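Local coordinates for protein putative fumarylpyruvate hydrolase (Burkholderia cenocepacia, PDB 4MAQ) that is a putative hydrolase of the fumarylacetoacetate hydrolase (FAH) family, built on that family's mixed beta-sheet fold, at residues B[87-91]-B[165-169]; B[55-59]-B[182-186]. One frame throughout, in Å; residues are numbered along the deposited sequence. Where two conformers were deposited one is given.

Contact 1: B[87-91]-B[165-169]; sequences HEIEL and IWLAV
I89 faces L167 where the strands 87-91 and 165-169 pass each other 6.9 Å apart at their axes, running roughly antiparallel at 150°. No hydrogen bond joins them; they belong to different sheets, and contact is made mainly by side chains. On one strand H87 and I89 point across, on the other I165, L167 and V169, while E88 and E90 turn away, E90 to a hydrogen bond from the backbone of G208. I89 lies against two partners: its CB meets L167 CB at 3.8 Å, and its CG1 arm rests 3.8 Å from I165 CG1. With CG1 of I89 anti to the backbone N (chi1 -175°), that arm also comes within 3.4 Å of the W166 O atom. Further along, the I165 CD1 methyl reaches the backbone of the facing strand, 3.6 Å from L91 N. At the other end L167 sets CD2 over the centre of the H87 imidazole, 3.7 Å from the centroid and 14° off the ring normal, a CH-pi contact. The rotation of that ring is also restrained by a hydrogen bond between ND1 and OE1 of Q175, on the strand next to 165-169; the same OE1 bonds I89 N. Aliphatic branches, one imidazole face and this polar bridge thus join two layers of beta-sheet, an interior characteristic of a sheet-on-sheet fold such as that of the FAH family.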
ATOM      1  N   HIS B  87       1.501   1.385 -19.824  1.00  9.87           N
ATOM      2  CA  HIS B  87       1.707   2.763 -19.353  1.00  9.38           C
ATOM      3  C   HIS B  87       0.399   3.527 -19.292  1.00  9.36           C
ATOM      4  O   HIS B  87      -0.462   3.359 -20.154  1.00 10.55           O
ATOM      5  CB  HIS B  87       2.649   3.539 -20.305  1.00  9.85           C
ATOM      6  CG  HIS B  87       2.188   3.574 -21.742  1.00 10.06           C
ATOM      7  ND1 HIS B  87       1.170   4.399 -22.191  1.00 10.25           N
ATOM      8  CD2 HIS B  87       2.599   2.869 -22.825  1.00 11.46           C
ATOM      9  CE1 HIS B  87       1.002   4.213 -23.496  1.00 10.93           C
ATOM     10  NE2 HIS B  87       1.838   3.269 -23.896  1.00 12.68           N
ATOM     11  N   GLU B  88       0.291   4.390 -18.287  1.00  9.73           N
ATOM     12  CA  GLU B  88      -0.768   5.394 -18.209  0.50  9.20           C
ATOM     13  C   GLU B  88      -0.172   6.693 -17.683  1.00  8.85           C
ATOM     14  O   GLU B  88       0.189   6.784 -16.497  1.00  9.41           O
ATOM     15  CB  GLU B  88      -1.897   4.948 -17.280  0.50 10.98           C
ATOM     16  CG  GLU B  88      -2.706   3.787 -17.811  0.50 12.58           C
ATOM     17  CD  GLU B  88      -3.573   3.189 -16.742  0.50 15.08           C
ATOM     18  OE1 GLU B  88      -4.326   3.950 -16.112  0.50 20.17           O
ATOM     19  OE2 GLU B  88      -3.483   1.975 -16.515  0.50 14.97           O
ATOM     20  N   ILE B  89      -0.070   7.706 -18.549  1.00  8.05           N
ATOM     21  CA  ILE B  89       0.440   9.031 -18.142  1.00  8.70           C
ATOM     22  C   ILE B  89      -0.593   9.746 -17.237  1.00  7.92           C
ATOM     23  O   ILE B  89      -1.788   9.749 -17.548  1.00  8.86           O
ATOM     24  CB  ILE B  89       0.733   9.909 -19.393  1.00 10.01           C
ATOM     25  CG1 ILE B  89       1.388  11.241 -19.021  1.00 11.19           C
ATOM     26  CG2 ILE B  89      -0.509  10.168 -20.253  1.00 10.64           C
ATOM     27  CD1 ILE B  89       2.824  11.049 -18.642  1.00 11.92           C
ATOM     28  N   GLU B  90      -0.136  10.368 -16.145  1.00  7.76           N
ATOM     29  CA  GLU B  90      -1.057  11.018 -15.181  1.00  8.12           C
ATOM     30  C   GLU B  90      -0.445  12.253 -14.555  1.00  7.56           C
ATOM     31  O   GLU B  90       0.745  12.268 -14.278  1.00  8.68           O
ATOM     32  CB  GLU B  90      -1.460  10.037 -14.081  1.00  9.12           C
ATOM     33  CG  GLU B  90      -1.924   8.721 -14.674  1.00 10.46           C
ATOM     34  CD  GLU B  90      -2.832   7.881 -13.826  1.00 11.10           C
ATOM     35  OE1 GLU B  90      -3.358   8.329 -12.795  1.00 12.03           O
ATOM     36  OE2 GLU B  90      -3.044   6.740 -14.285  1.00 12.84           O
ATOM     37  N   LEU B  91      -1.293  13.244 -14.274  1.00  7.63           N
ATOM     38  CA  LEU B  91      -0.945  14.337 -13.371  1.00  7.64           C
ATOM     39  C   LEU B  91      -0.916  13.814 -11.931  1.00  7.47           C
ATOM     40  O   LEU B  91      -1.867  13.188 -11.481  1.00  8.37           O
ATOM     41  CB  LEU B  91      -1.929  15.514 -13.488  1.00  7.84           C
ATOM     42  CG  LEU B  91      -1.640  16.682 -12.548  1.00  8.28           C
ATOM     43  CD1 LEU B  91      -0.426  17.460 -13.019  1.00  9.49           C
ATOM     44  CD2 LEU B  91      -2.855  17.593 -12.471  1.00 10.31           C
ATOM     45  N   ILE B 165      -1.533  16.762 -21.770  1.00  8.60           N
ATOM     46  CA  ILE B 165      -0.938  15.662 -21.001  1.00  8.93           C
ATOM     47  C   ILE B 165      -0.665  14.575 -22.036  1.00  9.57           C
ATOM     48  O   ILE B 165      -1.560  14.206 -22.820  1.00  9.91           O
ATOM     49  CB  ILE B 165      -1.857  15.183 -19.842  1.00  9.30           C
ATOM     50  CG1 ILE B 165      -1.311  13.893 -19.220  1.00  9.45           C
ATOM     51  CG2 ILE B 165      -3.330  15.021 -20.269  1.00 10.93           C
ATOM     52  CD1 ILE B 165      -1.872  13.549 -17.850  1.00 10.25           C
ATOM     53  N   TRP B 166       0.575  14.087 -22.098  1.00  8.89           N
ATOM     54  CA  TRP B 166       0.964  13.264 -23.240  1.00  9.11           C
ATOM     55  C   TRP B 166       2.046  12.266 -22.850  1.00  9.13           C
ATOM     56  O   TRP B 166       2.785  12.448 -21.866  1.00  9.51           O
ATOM     57  CB  TRP B 166       1.440  14.172 -24.404  1.00  9.88           C
ATOM     58  CG  TRP B 166       2.697  14.927 -24.043  1.00  9.64           C
ATOM     59  CD1 TRP B 166       2.789  16.106 -23.334  1.00 10.02           C
ATOM     60  CD2 TRP B 166       4.040  14.526 -24.338  1.00  9.90           C
ATOM     61  NE1 TRP B 166       4.119  16.450 -23.169  1.00 10.74           N
ATOM     62  CE2 TRP B 166       4.901  15.503 -23.783  1.00 10.16           C
ATOM     63  CE3 TRP B 166       4.602  13.436 -25.033  1.00 11.09           C
ATOM     64  CZ2 TRP B 166       6.299  15.423 -23.887  1.00 10.13           C
ATOM     65  CZ3 TRP B 166       6.006  13.353 -25.128  1.00 11.81           C
ATOM     66  CH2 TRP B 166       6.834  14.341 -24.555  1.00 11.66           C
ATOM     67  N   LEU B 167       2.152  11.221 -23.660  1.00  8.63           N
ATOM     68  CA  LEU B 167       3.203  10.238 -23.489  1.00  8.20           C
ATOM     69  C   LEU B 167       3.547   9.672 -24.869  1.00  8.46           C
ATOM     70  O   LEU B 167       2.655   9.425 -25.684  1.00  9.53           O
ATOM     71  CB  LEU B 167       2.748   9.121 -22.526  1.00  8.89           C
ATOM     72  CG  LEU B 167       3.705   7.936 -22.295  1.00  9.08           C
ATOM     73  CD1 LEU B 167       3.447   7.330 -20.926  1.00  9.78           C
ATOM     74  CD2 LEU B 167       3.602   6.853 -23.368  1.00 10.54           C
ATOM     75  N   ALA B 168       4.843   9.504 -25.123  1.00  8.50           N
ATOM     76  CA  ALA B 168       5.344   8.868 -26.346  1.00  8.63           C
ATOM     77  C   ALA B 168       6.282   7.733 -26.003  1.00  8.11           C
ATOM     78  O   ALA B 168       6.889   7.701 -24.917  1.00  9.06           O
ATOM     79  CB  ALA B 168       6.065   9.912 -27.204  1.00 10.39           C
ATOM     80  N   VAL B 169       6.374   6.794 -26.941  1.00  8.28           N
ATOM     81  CA  VAL B 169       7.269   5.644 -26.821  1.00  8.82           C
ATOM     82  C   VAL B 169       8.126   5.611 -28.078  1.00  8.76           C
ATOM     83  O   VAL B 169       7.598   5.585 -29.205  1.00 10.11           O
ATOM     84  CB  VAL B 169       6.466   4.321 -26.695  1.00  9.33           C
ATOM     85  CG1 VAL B 169       7.378   3.106 -26.780  1.00 11.66           C
ATOM     86  CG2 VAL B 169       5.662   4.294 -25.403  1.00 11.18           C
TER

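Contact 2: B[55-59]-B[182-186]; sequences DREPP and MIWPV
R56 reaches across to I183 and W184 with its whole length, and following it outward shows how one long side chain can serve two neighbours. Its CB starts above the rim of the indole, 3.8 Å from W184 CZ2. CG and CD then pass I183, with R56 CD 3.6 Å from I183 CG2, while the same CD carbon also lies over the six-membered ring of W184 in a CH-pi contact. A bend at chi3 (-73°) lays the guanidinium over that ring: NE, CZ and NH1 all approach CH2 or CZ3, and CZ stands 3.7 Å from the ring centroid. The planes differ by only 15°, a near-parallel stack that is also a cation-pi contact. The tip, R56 NH2, donates a hydrogen bond of 3.0 Å to I183 O, which lies in the guanidinium plane and so pins the group's rotation without disturbing the stack. Across the indole, P59 CD packs on the opposite face, 3.9 Å from the centroid of the five-membered ring. At the edge, W184 NE1 gives E57 O a nearly straight bond of 2.8 Å in the ring plane, the N-H...O angle being 173°. E57 also forms a salt bridge to R134 of the second subunit. The indole and the R56-I183 bond together tie the loop leading to strand 61-64 to the loop just before helix 186-196, where P185 is the N-cap and Y192 meets W184 edge-to-face.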
ATOM      1  N   ASP B  55     -24.422  13.010 -15.023  1.00 47.87           N
ATOM      2  CA  ASP B  55     -24.628  11.826 -14.205  1.00 41.89           C
ATOM      3  C   ASP B  55     -23.320  11.023 -14.079  1.00 42.54           C
ATOM      4  O   ASP B  55     -23.239   9.868 -14.502  1.00 46.15           O
ATOM      5  CB  ASP B  55     -25.746  10.965 -14.797  1.00 36.34           C
ATOM      6  N   ARG B  56     -22.294  11.656 -13.510  1.00 40.28           N
ATOM      7  CA  ARG B  56     -21.010  10.994 -13.266  1.00 32.76           C
ATOM      8  C   ARG B  56     -21.150   9.951 -12.173  1.00 32.38           C
ATOM      9  O   ARG B  56     -21.802  10.192 -11.147  1.00 33.30           O
ATOM     10  CB  ARG B  56     -19.941  11.990 -12.823  1.00 29.98           C
ATOM     11  CG  ARG B  56     -19.602  13.055 -13.838  1.00 31.83           C
ATOM     12  CD  ARG B  56     -18.653  14.058 -13.211  1.00 29.89           C
ATOM     13  NE  ARG B  56     -19.329  14.918 -12.244  1.00 28.28           N
ATOM     14  CZ  ARG B  56     -18.772  15.984 -11.685  1.00 22.31           C
ATOM     15  NH1 ARG B  56     -19.458  16.721 -10.820  1.00 25.74           N
ATOM     16  NH2 ARG B  56     -17.525  16.316 -12.003  1.00 19.17           N
ATOM     17  N   GLU B  57     -20.540   8.794 -12.388  1.00 25.55           N
ATOM     18  CA  GLU B  57     -20.431   7.821 -11.311  1.00 23.50           C
ATOM     19  C   GLU B  57     -19.270   8.215 -10.401  1.00 19.30           C
ATOM     20  O   GLU B  57     -18.289   8.806 -10.859  1.00 19.39           O
ATOM     21  CB  GLU B  57     -20.321   6.375 -11.839  1.00 29.12           C
ATOM     22  CG  GLU B  57     -18.927   5.842 -12.159  1.00 37.55           C
ATOM     23  CD  GLU B  57     -18.917   4.341 -12.441  1.00 45.36           C
ATOM     24  OE1 GLU B  57     -19.379   3.556 -11.583  1.00 48.22           O
ATOM     25  OE2 GLU B  57     -18.435   3.937 -13.521  1.00 54.22           O
ATOM     26  N   PRO B  58     -19.396   7.924  -9.099  1.00 20.81           N
ATOM     27  CA  PRO B  58     -18.301   8.176  -8.172  1.00 19.23           C
ATOM     28  C   PRO B  58     -17.026   7.470  -8.647  1.00 16.52           C
ATOM     29  O   PRO B  58     -17.096   6.379  -9.241  1.00 17.59           O
ATOM     30  CB  PRO B  58     -18.805   7.561  -6.863  1.00 23.22           C
ATOM     31  CG  PRO B  58     -20.299   7.575  -6.987  1.00 24.00           C
ATOM     32  CD  PRO B  58     -20.548   7.282  -8.432  1.00 20.97           C
ATOM     33  N   PRO B  59     -15.854   8.073  -8.376  1.00 14.96           N
ATOM     34  CA  PRO B  59     -14.594   7.430  -8.746  1.00 15.43           C
ATOM     35  C   PRO B  59     -14.311   6.227  -7.851  1.00 13.86           C
ATOM     36  O   PRO B  59     -14.886   6.090  -6.772  1.00 18.92           O
ATOM     37  CB  PRO B  59     -13.558   8.515  -8.457  1.00 15.34           C
ATOM     38  CG  PRO B  59     -14.158   9.306  -7.330  1.00 16.37           C
ATOM     39  CD  PRO B  59     -15.648   9.288  -7.565  1.00 15.25           C
ATOM     40  N   MET B 182     -10.686  15.637 -17.395  1.00 12.79           N
ATOM     41  CA  MET B 182     -10.937  14.885 -16.163  1.00 13.36           C
ATOM     42  C   MET B 182     -12.429  14.831 -15.851  1.00 12.90           C
ATOM     43  O   MET B 182     -13.140  15.842 -15.958  1.00 14.76           O
ATOM     44  CB  MET B 182     -10.231  15.535 -14.999  1.00 15.15           C
ATOM     45  CG  MET B 182      -8.771  15.257 -14.933  1.00 17.66           C
ATOM     46  SD  MET B 182      -8.166  16.074 -13.456  1.00 25.37           S
ATOM     47  CE  MET B 182      -6.431  16.021 -13.831  1.00 18.51           C
ATOM     48  N   ILE B 183     -12.901  13.653 -15.441  1.00 13.05           N
ATOM     49  CA  ILE B 183     -14.323  13.471 -15.110  1.00 13.33           C
ATOM     50  C   ILE B 183     -14.580  14.135 -13.762  1.00 12.02           C
ATOM     51  O   ILE B 183     -15.442  15.016 -13.664  1.00 15.68           O
ATOM     52  CB  ILE B 183     -14.725  11.984 -15.123  1.00 12.72           C
ATOM     53  CG1 ILE B 183     -14.604  11.430 -16.545  1.00 14.07           C
ATOM     54  CG2 ILE B 183     -16.142  11.813 -14.586  1.00 14.77           C
ATOM     55  CD1 ILE B 183     -14.751   9.925 -16.655  1.00 15.41           C
ATOM     56  N   TRP B 184     -13.810  13.733 -12.744  1.00 13.27           N
ATOM     57  CA  TRP B 184     -13.797  14.413 -11.461  1.00 13.34           C
ATOM     58  C   TRP B 184     -12.543  15.266 -11.368  1.00 12.44           C
ATOM     59  O   TRP B 184     -11.452  14.726 -11.425  1.00 13.10           O
ATOM     60  CB  TRP B 184     -13.815  13.385 -10.324  1.00 12.32           C
ATOM     61  CG  TRP B 184     -15.144  12.677 -10.209  1.00 12.57           C
ATOM     62  CD1 TRP B 184     -15.456  11.403 -10.633  1.00 13.76           C
ATOM     63  CD2 TRP B 184     -16.351  13.223  -9.660  1.00 14.39           C
ATOM     64  NE1 TRP B 184     -16.787  11.127 -10.356  1.00 15.76           N
ATOM     65  CE2 TRP B 184     -17.353  12.220  -9.755  1.00 15.52           C
ATOM     66  CE3 TRP B 184     -16.679  14.459  -9.069  1.00 15.80           C
ATOM     67  CZ2 TRP B 184     -18.663  12.420  -9.284  1.00 15.77           C
ATOM     68  CZ3 TRP B 184     -17.971  14.657  -8.605  1.00 16.39           C
ATOM     69  CH2 TRP B 184     -18.952  13.640  -8.722  1.00 18.33           C
ATOM     70  N   PRO B 185     -12.701  16.587 -11.210  1.00 12.52           N
ATOM     71  CA  PRO B 185     -11.524  17.435 -11.075  1.00 11.71           C
ATOM     72  C   PRO B 185     -10.761  17.173  -9.787  1.00 10.08           C
ATOM     73  O   PRO B 185     -11.258  16.522  -8.863  1.00 11.00           O
ATOM     74  CB  PRO B 185     -12.069  18.861 -11.082  1.00 16.37           C
ATOM     75  CG  PRO B 185     -13.542  18.761 -10.950  1.00 19.32           C
ATOM     76  CD  PRO B 185     -13.969  17.342 -11.195  1.00 15.10           C
ATOM     77  N   VAL B 186      -9.557  17.725  -9.728  1.00 10.20           N
ATOM     78  CA  VAL B 186      -8.663  17.478  -8.606  1.00 11.38           C
ATOM     79  C   VAL B 186      -9.306  17.771  -7.234  1.00  9.94           C
ATOM     80  O   VAL B 186      -9.186  16.944  -6.337  1.00 11.34           O
ATOM     81  CB  VAL B 186      -7.329  18.241  -8.812  1.00 11.37           C
ATOM     82  CG1 VAL B 186      -6.489  18.255  -7.539  1.00 12.69           C
ATOM     83  CG2 VAL B 186      -6.570  17.629  -9.983  1.00 13.53           C
TER

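In the fold
Contact 1 is buried and joins strands of two different sheets through aliphatic packing and a CH-pi contact on H87, whereas contact 2 lies at the surface and joins two loops by directed bonds and an aromatic ring covered on both faces. The centre of contact 1 lies about 11 Å from the centre of the chain, that of contact 2 about 18 Å. Contact 1 has no hydrogen bond between its segments; in contact 2 the carbonyls of E57 and I183 each accept one from a side chain. The contact centres are about 20 Å apart, yet the two meet where L91 CD2 packs against M182 CE at 4.1 Å. Contact 2 alone reaches the second subunit.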